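Local coordinates for dihydrodipicolinate synthase (Rhodopseudomonas palustris, PDB 3DZ1), which probably catalyses the condensation of pyruvate with aspartate semialdehyde in lysine biosynthesis, as a TIM-barrel lyase of the DapA family, at the interface of chains A and B. Numbering follows the deposited sequence. Chains: chain A/B, Dihydrodipicolinate synthase.

The interface of chains A and B. Residues chain A 207, 238-239, 242-243, 246; chain B 297-298, 301.
B:Tyr297 lies against A:Arg238, guanidinium and phenol ring stacked with their planes 12° apart and the two side chains running in opposite directions. A:Arg238 NE sits over the middle of the B:Tyr297 ring, 3.7 Å from its centroid, a cation-pi contact. A:Arg238 reaches this position with its chain extended from CG to NE. The ring's edge meets A:His242: B:Tyr297 CE2 points into the imidazole face, 3.4 Å from A:His242 CG, with the ring planes at 69°. B:Arg301 CD, from the same chain, lies over the rim of the opposite face of the phenol.

Among the hydrogen bonds, the B:Tyr297 hydroxyl OH donates to A:Asp239 OD1 at 2.6 Å, with carboxylate and ring nearly coplanar. OD1 accepts with its anti lone pair, the one turned away from the other carboxylate oxygen. A phenylalanine here would probably leave the A:Asp239 carboxylate without its hydroxyl mate. B:Arg301, bent at chi3, turns its guanidinium edge toward chain A. B:Arg301 NH2 donates to the amide oxygen OD1 of A:Asn243 at 2.7 Å, in the carbonyl plane.

B:Arg301 NH2 also forms a salt bridge to A:Asp246 OD2 at 3.0 Å; that bond is straight (170° at H), although the oxygen is approached from above the carboxylate plane. A water joins B:Arg301 NE, at 2.8 Å from its oxygen, to this same OD2.

Apolar packing is slighter: A:Phe207 CZ meets B:Leu298 CD2 tip to tip at 3.7 Å.

The patch is a helix-to-helix contact between two TIM-barrel subunits, setting helix 289-301 of chain B, near its C-terminal end, against helices 238-255 and 205-211 of chain A. It recurs with chains exchanged, the A/B interface being two-fold symmetric within the deposited four-chain assembly and probably biological, as DapA-family enzymes are commonly tetramers.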
# COMPACT_ATOMS: atom_id res chain seq x y z
N PHE A 207 -18.10 15.87 -18.03
CA PHE A 207 -17.49 17.10 -17.55
C PHE A 207 -16.04 17.26 -17.99
O PHE A 207 -15.54 18.38 -18.10
CB PHE A 207 -17.61 17.18 -16.02
CG PHE A 207 -19.01 17.47 -15.55
CD1 PHE A 207 -19.61 18.70 -15.84
CD2 PHE A 207 -19.74 16.53 -14.84
CE1 PHE A 207 -20.92 18.97 -15.44
CE2 PHE A 207 -21.04 16.79 -14.42
CZ PHE A 207 -21.63 18.01 -14.73
N ARG A 238 -24.45 21.12 -24.77
CA ARG A 238 -24.41 20.60 -23.41
C ARG A 238 -25.53 19.64 -23.02
O ARG A 238 -25.26 18.54 -22.52
CB ARG A 238 -24.36 21.75 -22.40
CG ARG A 238 -23.74 21.33 -21.06
CD ARG A 238 -23.77 22.44 -20.01
NE ARG A 238 -22.90 22.11 -18.89
CZ ARG A 238 -22.85 22.79 -17.74
NH1 ARG A 238 -23.64 23.85 -17.56
NH2 ARG A 238 -22.01 22.42 -16.79
N ASP A 239 -26.78 20.04 -23.23
CA ASP A 239 -27.89 19.18 -22.86
C ASP A 239 -27.90 17.88 -23.64
O ASP A 239 -28.13 16.82 -23.07
CB ASP A 239 -29.23 19.90 -23.04
CG ASP A 239 -29.41 21.06 -22.07
OD1 ASP A 239 -28.69 21.10 -21.04
OD2 ASP A 239 -30.27 21.93 -22.31
N HIS A 242 -24.98 15.66 -22.37
CA HIS A 242 -25.30 15.07 -21.07
C HIS A 242 -26.48 14.10 -21.11
O HIS A 242 -26.53 13.15 -20.32
CB HIS A 242 -25.56 16.17 -20.04
CG HIS A 242 -24.31 16.79 -19.51
ND1 HIS A 242 -23.71 16.36 -18.35
CD2 HIS A 242 -23.52 17.77 -20.00
CE1 HIS A 242 -22.60 17.05 -18.15
NE2 HIS A 242 -22.46 17.91 -19.14
N ASN A 243 -27.43 14.31 -22.01
CA ASN A 243 -28.55 13.39 -22.09
C ASN A 243 -28.07 12.02 -22.55
O ASN A 243 -28.45 10.99 -21.99
CB ASN A 243 -29.62 13.90 -23.06
CG ASN A 243 -30.41 15.07 -22.51
OD1 ASN A 243 -30.36 15.35 -21.30
ND2 ASN A 243 -31.15 15.74 -23.37
N ASP A 246 -25.77 10.44 -19.81
CA ASP A 246 -26.61 9.94 -18.72
C ASP A 246 -27.33 8.65 -19.04
O ASP A 246 -27.60 7.84 -18.14
CB ASP A 246 -27.64 11.00 -18.31
CG ASP A 246 -27.02 12.17 -17.59
OD1 ASP A 246 -25.79 12.15 -17.35
OD2 ASP A 246 -27.76 13.12 -17.25
N TYR B 297 -25.53 22.29 -12.33
CA TYR B 297 -26.07 21.78 -13.59
C TYR B 297 -26.76 20.44 -13.36
O TYR B 297 -27.88 20.22 -13.83
CB TYR B 297 -24.95 21.62 -14.62
CG TYR B 297 -25.44 21.15 -15.97
CD1 TYR B 297 -26.27 21.96 -16.75
CD2 TYR B 297 -25.08 19.91 -16.48
CE1 TYR B 297 -26.73 21.53 -18.00
CE2 TYR B 297 -25.52 19.48 -17.73
CZ TYR B 297 -26.35 20.29 -18.49
OH TYR B 297 -26.78 19.86 -19.72
N LEU B 298 -26.10 19.55 -12.63
CA LEU B 298 -26.67 18.24 -12.35
C LEU B 298 -27.96 18.39 -11.55
O LEU B 298 -28.95 17.70 -11.80
CB LEU B 298 -25.67 17.38 -11.57
CG LEU B 298 -24.38 17.01 -12.32
CD1 LEU B 298 -23.49 16.17 -11.42
CD2 LEU B 298 -24.73 16.25 -13.60
N ARG B 301 -30.94 19.36 -13.65
CA ARG B 301 -31.46 18.28 -14.49
C ARG B 301 -32.26 17.27 -13.69
O ARG B 301 -33.06 16.52 -14.24
CB ARG B 301 -30.30 17.60 -15.22
CG ARG B 301 -29.68 18.47 -16.31
CD ARG B 301 -28.33 17.97 -16.75
NE ARG B 301 -28.38 16.66 -17.39
CZ ARG B 301 -28.93 16.43 -18.58
NH1 ARG B 301 -29.48 17.42 -19.27
NH2 ARG B 301 -28.92 15.20 -19.08
O HOH W 1 -27.09 14.96 -15.57